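Chitinase A (Cycas revoluta, PDB 4MNK) probably hydrolyses chitin as a family 18 glycosidase with a TIM-barrel fold, and is seen here with bound N-acetylglucosamine oligomers. Local coordinates at residues 31-36 / 49-54; 60-65 / 69-74; 289-294 / 310-315. All blocks are in the same frame, centred on the assembly; numbering follows the deposited sequence.

Contact 1 (31-36 / 49-54); sequences LYYAFA and PGSEKT
Tyr33 and Ser51 meet through a water rather than directly: the phenol OH of Tyr33 stands 2.6 Å from water 1, which in turn donates to Ser51 OG, while the two hydroxyl oxygens themselves stay 3.8 Å apart. Tyr33 lies on strand 30-36 of the TIM barrel, whose following helix 52-63 packs outside it, and its ring is carried out toward the start of that helix because CG stands opposite the backbone N (chi1 -176°). Thr54 comes up to the ring at its edge, near its plane, with the methyl CG2 4.1 Å from Tyr33 CE1, and the two side chains cross at about a right angle. Ser51 occupies the N-cap position, yet its OG makes no capping bond; it is hydrogen-bonded to Pro48 O instead. Just ahead of the helix, Gly50 N donates to Glu52 OE1 (2.8 Å) from the syn side of the carboxylate. Ile73, Ala12 and Phe112 also touch the Tyr33 side chain, and two residues further along the strand Phe35, preceded by a cis peptide, reaches a bound sugar. With no direct hydrogen bond between the segments, the polar link from strand to helix N terminus depends on the water, and what else touches is weak, chiefly the Thr54 methyl at the ring edge and beside the phenol oxygen.

Contact 2 (60-65 / 69-74); sequences PTVRRL and VKTLIS
Beside the place where Val62 and Arg63 meet Val69, the carbonyl O of Thr61 is gripped twice, by the backbone N of Arg64 and by Arg64 NH2, from opposite faces of its plane. The side-chain bond is 2.9 Å from Arg64 NH2 to Thr61 O; the acceptor lies in the guanidinium plane, but the donor sits 53° above the carbonyl plane. This is the return of a beta-alpha-beta unit of the TIM barrel, where the end of helix 52-63 hands the chain to strand 70-77. The apolar part is built from methyl groups and the stem of Arg63. Val62 CG2 touches Thr71 CG2 at 3.8 Å and stands somewhat further from Val69 CG1, the two valines crossing at about a right angle. The aliphatic stem of Arg63 slants across the Val69 side chain, CG lying 3.8 Å from Val69 CG1, and a bend (chi3 93°) then takes the guanidinium past the carbonyl O of Val69, which it meets obliquely. With alanine in place of this arginine, Val69 CG1 would probably lose that aliphatic neighbour, and Pro67 O its weak bond from the guanidinium NH2. The polar ends of the contact have partners nearby: Thr71 OG1 is hydrogen-bonded to Thr59 OG1, and Val62 O to Ser25 OG. Val62 also packs on Leu31 of the neighbouring strand 30-36. Of the guanidinium nitrogens of Arg63, NE comes nearest to the second segment, 2.9 Å from Val69 O.

Contact 3 (289-294 / 310-315); sequences TTVSAY and VALKVQ
No ring or other flat side chain takes part where Val291 meets Leu312; the aromatic group of segment 289-294, Tyr294, is turned elsewhere and stacked on Trp301. The touch is purely aliphatic: Val291 CG1 rests 3.6 Å from Leu312 CB, and the same methyl is 3.8 Å from Leu312 CD1, so one branch of the valine meets both the root and one tip of the leucine. It is CG1 that points there because it stands opposite the backbone N (chi1 -173°). Val291 has a positive phi of 60°, unusual for a beta-branched residue, and with Ser292 it faces Asp287 across the hairpin in a G1 beta bulge. Lys313 reaches in with its end, the chain extended beyond CG, and CE comes within 4.1 Å of Val291 O. Beyond it, water 2 accepts from Lys313 NZ (3.1 Å) and lies 2.9 Å from Val291 O, one of more acceptors than it has protons for. The ammonium is also held by a salt bridge to Asp305 and a hydrogen bond to Ala206 O, a polar anchorage for a buried charge. Helix 307-319, which precedes TIM-barrel strand 324-328, thus turns Leu312 toward Phe286 and the antiparallel hairpin of strands 283-287 and 292-297, carried between that strand and barrel strand 234-247, while Val310 and Val314 pack on Ile238 of strand 234-247 and Ala311 lies against helix 337-346.

How the contacts relate
From the N terminus, contact 1 comes first: strand 30-36 runs into a loop, and the chain returns at the start of helix 52-63, closing 12 intervening residues. Contact 2 follows on the same helix, at its other end, and closes a turn of three residues into strand 70-77. Together they set the two ends of the helix against two neighbouring parallel strands, which also meet directly, Ala36 N lying 2.8 Å from Ser74 O. Contact 3 comes later, its centre about 32 Å from that of contact 1 across the chain's centre; it encloses strand 300-304 and joins the hairpin of strands 283-287 and 292-297 to helix 307-319. The three lie in series; none nests or crosses.

Contact 1 (31-36 / 49-54)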
ATOM      1  N   LEU A  31       5.976  -4.634   9.338  1.00  5.66           N
ATOM      2  CA  LEU A  31       5.844  -5.448   8.136  1.00  5.72           C
ATOM      3  C   LEU A  31       4.462  -6.075   8.084  1.00  5.61           C
ATOM      4  O   LEU A  31       3.987  -6.640   9.072  1.00  5.83           O
ATOM      5  CB  LEU A  31       6.933  -6.518   8.078  1.00  6.08           C
ATOM      6  CG  LEU A  31       8.338  -5.999   7.770  1.00  6.44           C
ATOM      7  CD1 LEU A  31       9.378  -7.046   8.130  1.00  7.28           C
ATOM      8  CD2 LEU A  31       8.458  -5.575   6.307  1.00  7.33           C
ATOM      9  N   TYR A  32       3.822  -5.958   6.926  1.00  5.56           N
ATOM     10  CA  TYR A  32       2.470  -6.452   6.729  1.00  5.82           C
ATOM     11  C   TYR A  32       2.470  -7.742   5.924  1.00  5.74           C
ATOM     12  O   TYR A  32       3.212  -7.880   4.943  1.00  5.90           O
ATOM     13  CB  TYR A  32       1.632  -5.430   5.967  1.00  6.19           C
ATOM     14  CG  TYR A  32       1.182  -4.189   6.712  1.00  6.78           C
ATOM     15  CD1 TYR A  32       2.087  -3.355   7.376  1.00  7.73           C
ATOM     16  CD2 TYR A  32      -0.154  -3.814   6.692  1.00  7.38           C
ATOM     17  CE1 TYR A  32       1.651  -2.200   8.030  1.00  7.64           C
ATOM     18  CE2 TYR A  32      -0.588  -2.663   7.325  1.00  7.79           C
ATOM     19  CZ  TYR A  32       0.311  -1.864   7.991  1.00  7.17           C
ATOM     20  OH  TYR A  32      -0.142  -0.724   8.608  1.00  7.44           O
ATOM     21  N   TYR A  33       1.618  -8.672   6.346  1.00  5.73           N
ATOM     22  CA  TYR A  33       1.296  -9.871   5.584  1.00  5.96           C
ATOM     23  C   TYR A  33       0.048  -9.570   4.755  1.00  5.98           C
ATOM     24  O   TYR A  33      -0.990  -9.207   5.308  1.00  6.03           O
ATOM     25  CB  TYR A  33       1.028 -11.025   6.551  1.00  6.28           C
ATOM     26  CG  TYR A  33       0.758 -12.373   5.919  1.00  6.67           C
ATOM     27  CD1 TYR A  33       1.719 -13.377   5.958  1.00  7.76           C
ATOM     28  CD2 TYR A  33      -0.468 -12.658   5.312  1.00  7.88           C
ATOM     29  CE1 TYR A  33       1.483 -14.622   5.396  1.00  8.92           C
ATOM     30  CE2 TYR A  33      -0.712 -13.907   4.739  1.00  8.72           C
ATOM     31  CZ  TYR A  33       0.271 -14.881   4.791  1.00  8.89           C
ATOM     32  OH  TYR A  33       0.047 -16.125   4.236  1.00 11.15           O
ATOM     33  N   ALA A  34       0.153  -9.724   3.437  1.00  6.06           N
ATOM     34  CA  ALA A  34      -0.955  -9.448   2.515  1.00  6.31           C
ATOM     35  C   ALA A  34      -1.284 -10.712   1.710  1.00  6.32           C
ATOM     36  O   ALA A  34      -0.414 -11.210   1.003  1.00  6.47           O
ATOM     37  CB  ALA A  34      -0.573  -8.302   1.576  1.00  6.54           C
ATOM     38  N   PHE A  35      -2.503 -11.260   1.785  1.00  6.64           N
ATOM     39  CA  PHE A  35      -3.655 -10.750   2.526  1.00  6.87           C
ATOM     40  C   PHE A  35      -4.415 -11.916   3.152  1.00  7.21           C
ATOM     41  O   PHE A  35      -4.433 -13.030   2.611  1.00  7.56           O
ATOM     42  CB  PHE A  35      -4.649 -10.060   1.581  1.00  7.02           C
ATOM     43  CG  PHE A  35      -4.123  -8.825   0.908  1.00  6.82           C
ATOM     44  CD1 PHE A  35      -4.160  -7.596   1.557  1.00  6.98           C
ATOM     45  CD2 PHE A  35      -3.634  -8.883  -0.395  1.00  7.52           C
ATOM     46  CE1 PHE A  35      -3.685  -6.443   0.933  1.00  7.33           C
ATOM     47  CE2 PHE A  35      -3.165  -7.737  -1.033  1.00  7.76           C
ATOM     48  CZ  PHE A  35      -3.186  -6.516  -0.368  1.00  7.29           C
ATOM     49  N   ALA A  36      -5.075 -11.650   4.274  1.00  7.20           N
ATOM     50  CA  ALA A  36      -6.133 -12.530   4.751  1.00  7.48           C
ATOM     51  C   ALA A  36      -7.376 -12.260   3.903  1.00  7.82           C
ATOM     52  O   ALA A  36      -7.557 -11.149   3.388  1.00  7.83           O
ATOM     53  CB  ALA A  36      -6.415 -12.273   6.212  1.00  7.54           C
ATOM     54  N   PRO A  49      -6.817 -20.954   2.926  1.00 12.09           N
ATOM     55  CA  PRO A  49      -6.501 -22.308   3.381  1.00 11.72           C
ATOM     56  C   PRO A  49      -5.323 -22.903   2.614  1.00 11.06           C
ATOM     57  O   PRO A  49      -5.227 -22.749   1.395  1.00 10.96           O
ATOM     58  CB  PRO A  49      -7.796 -23.072   3.107  1.00 11.98           C
ATOM     59  CG  PRO A  49      -8.848 -22.047   3.315  1.00 12.54           C
ATOM     60  CD  PRO A  49      -8.271 -20.771   2.750  1.00 12.37           C
ATOM     61  N   GLY A  50      -4.424 -23.549   3.346  1.00 10.38           N
ATOM     62  CA  GLY A  50      -3.179 -24.051   2.778  1.00  9.95           C
ATOM     63  C   GLY A  50      -1.973 -23.177   3.082  1.00  9.69           C
ATOM     64  O   GLY A  50      -0.838 -23.629   2.949  1.00 10.12           O
ATOM     65  N   SER A  51      -2.216 -21.934   3.491  0.50  9.42           N
ATOM     66  CA  SER A  51      -1.130 -21.003   3.795  0.50  9.19           C
ATOM     67  C   SER A  51      -1.024 -20.678   5.285  0.50  8.94           C
ATOM     68  O   SER A  51      -0.413 -19.673   5.661  0.50  8.97           O
ATOM     69  CB  SER A  51      -1.290 -19.715   2.988  0.50  9.32           C
ATOM     70  OG  SER A  51      -2.391 -18.962   3.459  0.50  9.20           O
ATOM     71  N   GLU A  52      -1.612 -21.530   6.123  1.00  8.68           N
ATOM     72  CA  GLU A  52      -1.558 -21.364   7.585  1.00  8.50           C
ATOM     73  C   GLU A  52      -0.139 -21.371   8.152  1.00  8.12           C
ATOM     74  O   GLU A  52       0.182 -20.566   9.027  1.00  7.70           O
ATOM     75  CB  GLU A  52      -2.393 -22.436   8.290  1.00  8.53           C
ATOM     76  CG  GLU A  52      -3.900 -22.218   8.237  1.00  9.33           C
ATOM     77  CD  GLU A  52      -4.564 -22.750   6.971  1.00  9.32           C
ATOM     78  OE1 GLU A  52      -3.873 -23.284   6.074  1.00  9.03           O
ATOM     79  OE2 GLU A  52      -5.807 -22.644   6.890  1.00 11.30           O
ATOM     80  N   LYS A  53       0.707 -22.269   7.652  1.00  7.80           N
ATOM     81  CA  LYS A  53       2.087 -22.346   8.137  1.00  8.14           C
ATOM     82  C   LYS A  53       2.880 -21.082   7.792  1.00  7.79           C
ATOM     83  O   LYS A  53       3.603 -20.543   8.633  1.00  7.55           O
ATOM     84  CB  LYS A  53       2.796 -23.604   7.618  1.00  8.50           C
ATOM     85  CG  LYS A  53       4.167 -23.861   8.250  1.00 10.45           C
ATOM     86  CD  LYS A  53       4.111 -23.889   9.775  1.00 13.04           C
ATOM     87  CE  LYS A  53       5.422 -24.370  10.377  1.00 14.18           C
ATOM     88  NZ  LYS A  53       5.547 -23.973  11.808  1.00 15.07           N
ATOM     89  N   THR A  54       2.721 -20.604   6.562  1.00  7.77           N
ATOM     90  CA  THR A  54       3.371 -19.371   6.116  1.00  8.04           C
ATOM     91  C   THR A  54       2.960 -18.175   6.984  1.00  7.47           C
ATOM     92  O   THR A  54       3.809 -17.379   7.400  1.00  7.09           O
ATOM     93  CB  THR A  54       3.073 -19.111   4.624  1.00  8.51           C
ATOM     94  OG1 THR A  54       3.588 -20.198   3.843  1.00 10.87           O
ATOM     95  CG2 THR A  54       3.710 -17.810   4.150  1.00  8.67           C
TER
HETATM   96  O   HOH W   1      -1.816 -16.362   2.430  1.00 17.72           O

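Contact 2 (60-65 / 69-74)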
ATOM      1  N   PRO A  60       7.690 -14.574  13.563  1.00  6.11           N
ATOM      2  CA  PRO A  60       8.968 -15.035  14.119  1.00  6.35           C
ATOM      3  C   PRO A  60      10.126 -14.943  13.120  1.00  6.31           C
ATOM      4  O   PRO A  60      11.241 -14.597  13.507  1.00  6.61           O
ATOM      5  CB  PRO A  60       8.687 -16.494  14.496  1.00  6.63           C
ATOM      6  CG  PRO A  60       7.220 -16.539  14.727  1.00  7.32           C
ATOM      7  CD  PRO A  60       6.627 -15.583  13.739  1.00  6.36           C
ATOM      8  N   THR A  61       9.857 -15.220  11.844  1.00  6.21           N
ATOM      9  CA  THR A  61      10.901 -15.159  10.822  1.00  6.25           C
ATOM     10  C   THR A  61      11.448 -13.745  10.635  1.00  6.00           C
ATOM     11  O   THR A  61      12.662 -13.537  10.706  1.00  6.16           O
ATOM     12  CB  THR A  61      10.426 -15.732   9.472  1.00  6.45           C
ATOM     13  OG1 THR A  61      10.256 -17.145   9.601  1.00  7.32           O
ATOM     14  CG2 THR A  61      11.440 -15.463   8.363  1.00  6.86           C
ATOM     15  N   VAL A  62      10.571 -12.773  10.405  1.00  5.83           N
ATOM     16  CA  VAL A  62      11.052 -11.417  10.138  1.00  6.15           C
ATOM     17  C   VAL A  62      11.701 -10.793  11.375  1.00  6.40           C
ATOM     18  O   VAL A  62      12.642 -10.018  11.258  1.00  6.56           O
ATOM     19  CB  VAL A  62       9.971 -10.483   9.521  1.00  6.06           C
ATOM     20  CG1 VAL A  62       9.454 -11.059   8.204  1.00  6.45           C
ATOM     21  CG2 VAL A  62       8.831 -10.198  10.501  1.00  5.93           C
ATOM     22  N   ARG A  63      11.235 -11.169  12.561  1.00  6.53           N
ATOM     23  CA  ARG A  63      11.796 -10.616  13.791  1.00  7.08           C
ATOM     24  C   ARG A  63      13.211 -11.121  14.099  1.00  7.44           C
ATOM     25  O   ARG A  63      13.929 -10.497  14.871  1.00  8.10           O
ATOM     26  CB  ARG A  63      10.855 -10.830  14.981  1.00  6.95           C
ATOM     27  CG  ARG A  63       9.532 -10.072  14.875  1.00  7.68           C
ATOM     28  CD  ARG A  63       8.760 -10.086  16.188  1.00  9.26           C
ATOM     29  NE  ARG A  63       9.070  -8.913  17.001  1.00 10.41           N
ATOM     30  CZ  ARG A  63       8.545  -8.647  18.196  1.00 10.67           C
ATOM     31  NH1 ARG A  63       7.677  -9.478  18.755  1.00 10.37           N
ATOM     32  NH2 ARG A  63       8.905  -7.544  18.835  1.00 11.84           N
ATOM     33  N   ARG A  64      13.627 -12.223  13.477  1.00  7.85           N
ATOM     34  CA  ARG A  64      14.966 -12.768  13.731  1.00  8.47           C
ATOM     35  C   ARG A  64      16.088 -11.797  13.332  1.00  8.68           C
ATOM     36  O   ARG A  64      17.145 -11.775  13.968  1.00  9.04           O
ATOM     37  CB  ARG A  64      15.147 -14.131  13.049  1.00  8.75           C
ATOM     38  CG  ARG A  64      15.703 -14.064  11.642  1.00  9.00           C
ATOM     39  CD  ARG A  64      15.498 -15.348  10.866  1.00  9.77           C
ATOM     40  NE  ARG A  64      16.157 -15.276   9.562  1.00  9.90           N
ATOM     41  CZ  ARG A  64      15.718 -14.567   8.522  1.00 10.16           C
ATOM     42  NH1 ARG A  64      16.406 -14.572   7.390  1.00 10.70           N
ATOM     43  NH2 ARG A  64      14.599 -13.853   8.607  1.00  9.68           N
ATOM     44  N   LEU A  65      15.848 -10.991  12.297  1.00  8.76           N
ATOM     45  CA  LEU A  65      16.846 -10.036  11.804  1.00  9.11           C
ATOM     46  C   LEU A  65      16.741  -8.685  12.498  1.00  9.29           C
ATOM     47  O   LEU A  65      17.713  -7.936  12.567  1.00  9.88           O
ATOM     48  CB  LEU A  65      16.722  -9.847  10.287  1.00  9.16           C
ATOM     49  CG  LEU A  65      16.852 -11.078   9.380  1.00  9.58           C
ATOM     50  CD1 LEU A  65      16.688 -10.672   7.924  1.00 10.07           C
ATOM     51  CD2 LEU A  65      18.178 -11.808   9.579  1.00 10.40           C
ATOM     52  N   VAL A  69      11.055  -5.138  15.186  1.00  7.67           N
ATOM     53  CA  VAL A  69      10.038  -5.001  14.137  1.00  7.46           C
ATOM     54  C   VAL A  69       8.700  -5.594  14.592  1.00  7.20           C
ATOM     55  O   VAL A  69       8.665  -6.603  15.298  1.00  7.57           O
ATOM     56  CB  VAL A  69      10.513  -5.585  12.765  1.00  7.30           C
ATOM     57  CG1 VAL A  69      10.342  -7.106  12.693  1.00  8.02           C
ATOM     58  CG2 VAL A  69       9.782  -4.912  11.608  1.00  7.69           C
ATOM     59  N   LYS A  70       7.612  -4.928  14.217  1.00  7.05           N
ATOM     60  CA  LYS A  70       6.265  -5.411  14.507  1.00  7.14           C
ATOM     61  C   LYS A  70       5.568  -5.786  13.208  1.00  6.42           C
ATOM     62  O   LYS A  70       6.004  -5.389  12.128  1.00  6.77           O
ATOM     63  CB  LYS A  70       5.459  -4.354  15.263  1.00  7.72           C
ATOM     64  CG  LYS A  70       5.993  -4.047  16.650  1.00 10.22           C
ATOM     65  CD  LYS A  70       5.073  -3.098  17.399  1.00 13.69           C
ATOM     66  CE  LYS A  70       5.685  -2.654  18.721  1.00 15.63           C
ATOM     67  NZ  LYS A  70       5.885  -3.782  19.672  1.00 17.13           N
ATOM     68  N   THR A  71       4.496  -6.563  13.312  1.00  5.92           N
ATOM     69  CA  THR A  71       3.790  -7.034  12.126  1.00  5.65           C
ATOM     70  C   THR A  71       2.293  -6.782  12.206  1.00  5.50           C
ATOM     71  O   THR A  71       1.714  -6.694  13.294  1.00  5.51           O
ATOM     72  CB  THR A  71       4.026  -8.531  11.875  1.00  5.56           C
ATOM     73  OG1 THR A  71       3.525  -9.274  12.991  1.00  5.48           O
ATOM     74  CG2 THR A  71       5.508  -8.829  11.662  1.00  5.84           C
ATOM     75  N   LEU A  72       1.679  -6.653  11.037  1.00  5.28           N
ATOM     76  CA  LEU A  72       0.234  -6.554  10.916  1.00  5.24           C
ATOM     77  C   LEU A  72      -0.212  -7.484   9.807  1.00  5.16           C
ATOM     78  O   LEU A  72       0.551  -7.783   8.887  1.00  5.25           O
ATOM     79  CB  LEU A  72      -0.209  -5.117  10.603  1.00  5.31           C
ATOM     80  CG  LEU A  72      -0.009  -4.034  11.675  1.00  5.47           C
ATOM     81  CD1 LEU A  72       1.402  -3.447  11.661  1.00  6.76           C
ATOM     82  CD2 LEU A  72      -1.043  -2.924  11.522  1.00  6.41           C
ATOM     83  N   ILE A  73      -1.443  -7.961   9.904  1.00  5.13           N
ATOM     84  CA  ILE A  73      -2.023  -8.747   8.826  1.00  5.74           C
ATOM     85  C   ILE A  73      -3.109  -7.923   8.137  1.00  5.42           C
ATOM     86  O   ILE A  73      -4.004  -7.377   8.790  1.00  5.63           O
ATOM     87  CB  ILE A  73      -2.504 -10.147   9.307  1.00  6.20           C
ATOM     88  CG1 ILE A  73      -3.035 -10.978   8.132  1.00  6.91           C
ATOM     89  CG2 ILE A  73      -3.508 -10.035  10.458  1.00  6.59           C
ATOM     90  CD1 ILE A  73      -3.062 -12.471   8.396  1.00  8.36           C
ATOM     91  N   SER A  74      -2.983  -7.794   6.819  1.00  5.69           N
ATOM     92  CA  SER A  74      -3.916  -7.011   6.020  1.00  5.89           C
ATOM     93  C   SER A  74      -5.025  -7.895   5.464  1.00  5.96           C
ATOM     94  O   SER A  74      -4.767  -8.978   4.933  1.00  6.21           O
ATOM     95  CB  SER A  74      -3.177  -6.289   4.888  1.00  6.11           C
ATOM     96  OG  SER A  74      -4.057  -5.473   4.136  1.00  6.71           O
TER

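Contact 3 (289-294 / 310-315)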
ATOM      1  N   THR A 289      10.894  17.295 -12.839  1.00  9.58           N
ATOM      2  CA  THR A 289       9.575  17.925 -12.885  1.00 10.29           C
ATOM      3  C   THR A 289       8.553  17.168 -12.028  1.00 10.04           C
ATOM      4  O   THR A 289       7.775  17.781 -11.293  1.00 10.50           O
ATOM      5  CB  THR A 289       9.077  18.061 -14.354  1.00 10.39           C
ATOM      6  OG1 THR A 289      10.005  18.860 -15.102  1.00 11.27           O
ATOM      7  CG2 THR A 289       7.693  18.705 -14.424  1.00 11.35           C
ATOM      8  N   THR A 290       8.578  15.840 -12.111  1.00  9.57           N
ATOM      9  CA  THR A 290       7.621  15.000 -11.386  1.00  9.15           C
ATOM     10  C   THR A 290       8.200  14.335 -10.138  1.00  9.05           C
ATOM     11  O   THR A 290       7.445  13.826  -9.305  1.00  9.28           O
ATOM     12  CB  THR A 290       7.033  13.904 -12.294  1.00  9.15           C
ATOM     13  OG1 THR A 290       8.097  13.140 -12.877  1.00  9.08           O
ATOM     14  CG2 THR A 290       6.179  14.517 -13.395  1.00  9.41           C
ATOM     15  N   VAL A 291       9.527  14.368 -10.009  1.00  8.41           N
ATOM     16  CA  VAL A 291      10.265  13.613  -8.983  1.00  8.12           C
ATOM     17  C   VAL A 291       9.991  12.119  -9.187  1.00  7.95           C
ATOM     18  O   VAL A 291       9.261  11.479  -8.421  1.00  8.23           O
ATOM     19  CB  VAL A 291       9.957  14.089  -7.532  1.00  8.07           C
ATOM     20  CG1 VAL A 291      10.873  13.399  -6.536  1.00  8.68           C
ATOM     21  CG2 VAL A 291      10.098  15.609  -7.416  1.00  8.60           C
ATOM     22  N   SER A 292      10.568  11.590 -10.260  1.00  7.70           N
ATOM     23  CA  SER A 292      10.341  10.215 -10.678  1.00  7.57           C
ATOM     24  C   SER A 292      11.440   9.797 -11.639  1.00  7.43           C
ATOM     25  O   SER A 292      12.283  10.609 -12.023  1.00  7.60           O
ATOM     26  CB  SER A 292       8.978  10.083 -11.363  1.00  7.69           C
ATOM     27  OG  SER A 292       9.007  10.626 -12.670  1.00  8.10           O
ATOM     28  N   ALA A 293      11.423   8.528 -12.027  1.00  7.26           N
ATOM     29  CA  ALA A 293      12.361   8.014 -13.009  1.00  7.06           C
ATOM     30  C   ALA A 293      11.618   7.302 -14.121  1.00  7.01           C
ATOM     31  O   ALA A 293      10.473   6.871 -13.953  1.00  6.72           O
ATOM     32  CB  ALA A 293      13.353   7.065 -12.351  1.00  7.44           C
ATOM     33  N   TYR A 294      12.277   7.186 -15.265  1.00  7.18           N
ATOM     34  CA  TYR A 294      11.808   6.296 -16.307  1.00  7.29           C
ATOM     35  C   TYR A 294      12.978   5.664 -17.034  1.00  7.12           C
ATOM     36  O   TYR A 294      14.105   6.157 -16.967  1.00  7.24           O
ATOM     37  CB  TYR A 294      10.829   6.986 -17.268  1.00  7.53           C
ATOM     38  CG  TYR A 294      11.334   8.204 -18.012  1.00  8.44           C
ATOM     39  CD1 TYR A 294      11.871   8.088 -19.294  1.00  9.11           C
ATOM     40  CD2 TYR A 294      11.218   9.479 -17.460  1.00  9.24           C
ATOM     41  CE1 TYR A 294      12.311   9.212 -19.997  1.00 10.14           C
ATOM     42  CE2 TYR A 294      11.654  10.609 -18.153  1.00 10.33           C
ATOM     43  CZ  TYR A 294      12.199  10.466 -19.417  1.00 10.60           C
ATOM     44  OH  TYR A 294      12.629  11.583 -20.099  1.00 12.55           O
ATOM     45  N   VAL A 310      13.114   8.228  -4.468  1.00  6.27           N
ATOM     46  CA  VAL A 310      12.726   7.716  -3.151  1.00  6.48           C
ATOM     47  C   VAL A 310      13.283   8.607  -2.035  1.00  6.48           C
ATOM     48  O   VAL A 310      12.561   8.967  -1.106  1.00  6.71           O
ATOM     49  CB  VAL A 310      13.121   6.230  -2.956  1.00  6.34           C
ATOM     50  CG1 VAL A 310      12.978   5.806  -1.495  1.00  6.69           C
ATOM     51  CG2 VAL A 310      12.262   5.340  -3.838  1.00  6.52           C
ATOM     52  N   ALA A 311      14.557   8.983  -2.135  1.00  6.61           N
ATOM     53  CA  ALA A 311      15.145   9.883  -1.143  1.00  6.77           C
ATOM     54  C   ALA A 311      14.369  11.199  -1.078  1.00  6.73           C
ATOM     55  O   ALA A 311      14.115  11.727   0.002  1.00  6.44           O
ATOM     56  CB  ALA A 311      16.608  10.140  -1.441  1.00  7.05           C
ATOM     57  N   LEU A 312      13.985  11.715  -2.242  1.00  6.72           N
ATOM     58  CA  LEU A 312      13.226  12.961  -2.301  1.00  7.02           C
ATOM     59  C   LEU A 312      11.823  12.810  -1.710  1.00  6.98           C
ATOM     60  O   LEU A 312      11.358  13.692  -0.992  1.00  7.07           O
ATOM     61  CB  LEU A 312      13.179  13.499  -3.732  1.00  7.22           C
ATOM     62  CG  LEU A 312      14.514  14.036  -4.264  1.00  7.18           C
ATOM     63  CD1 LEU A 312      14.460  14.216  -5.768  1.00  7.75           C
ATOM     64  CD2 LEU A 312      14.928  15.339  -3.579  1.00  7.63           C
ATOM     65  N   LYS A 313      11.167  11.686  -1.992  1.00  6.81           N
ATOM     66  CA  LYS A 313       9.832  11.418  -1.441  1.00  6.96           C
ATOM     67  C   LYS A 313       9.855  11.250   0.074  1.00  7.06           C
ATOM     68  O   LYS A 313       8.956  11.724   0.767  1.00  6.88           O
ATOM     69  CB  LYS A 313       9.208  10.184  -2.092  1.00  6.98           C
ATOM     70  CG  LYS A 313       8.670  10.438  -3.475  1.00  7.14           C
ATOM     71  CD  LYS A 313       8.013   9.205  -4.042  1.00  7.11           C
ATOM     72  CE  LYS A 313       7.305   9.551  -5.324  1.00  6.77           C
ATOM     73  NZ  LYS A 313       6.579   8.377  -5.859  1.00  6.42           N
ATOM     74  N   VAL A 314      10.882  10.574   0.581  1.00  7.10           N
ATOM     75  CA  VAL A 314      11.006  10.342   2.019  1.00  7.52           C
ATOM     76  C   VAL A 314      11.307  11.648   2.758  1.00  7.68           C
ATOM     77  O   VAL A 314      10.741  11.910   3.822  1.00  7.97           O
ATOM     78  CB  VAL A 314      12.042   9.236   2.328  1.00  7.55           C
ATOM     79  CG1 VAL A 314      12.308   9.122   3.825  1.00  7.79           C
ATOM     80  CG2 VAL A 314      11.555   7.904   1.777  1.00  8.04           C
ATOM     81  N   GLN A 315      12.170  12.477   2.173  1.00  7.84           N
ATOM     82  CA  GLN A 315      12.444  13.797   2.732  1.00  8.25           C
ATOM     83  C   GLN A 315      11.185  14.666   2.700  1.00  8.33           C
ATOM     84  O   GLN A 315      10.904  15.388   3.656  1.00  8.12           O
ATOM     85  CB  GLN A 315      13.605  14.477   2.000  1.00  8.42           C
ATOM     86  CG  GLN A 315      14.102  15.761   2.670  1.00  9.41           C
ATOM     87  CD  GLN A 315      14.559  15.555   4.106  1.00 10.60           C
ATOM     88  OE1 GLN A 315      15.109  14.510   4.460  1.00 11.68           O
ATOM     89  NE2 GLN A 315      14.337  16.562   4.940  1.00 11.99           N
TER
HETATM   90  O   HOH W   2       7.770   8.995  -8.662  1.00  7.76           O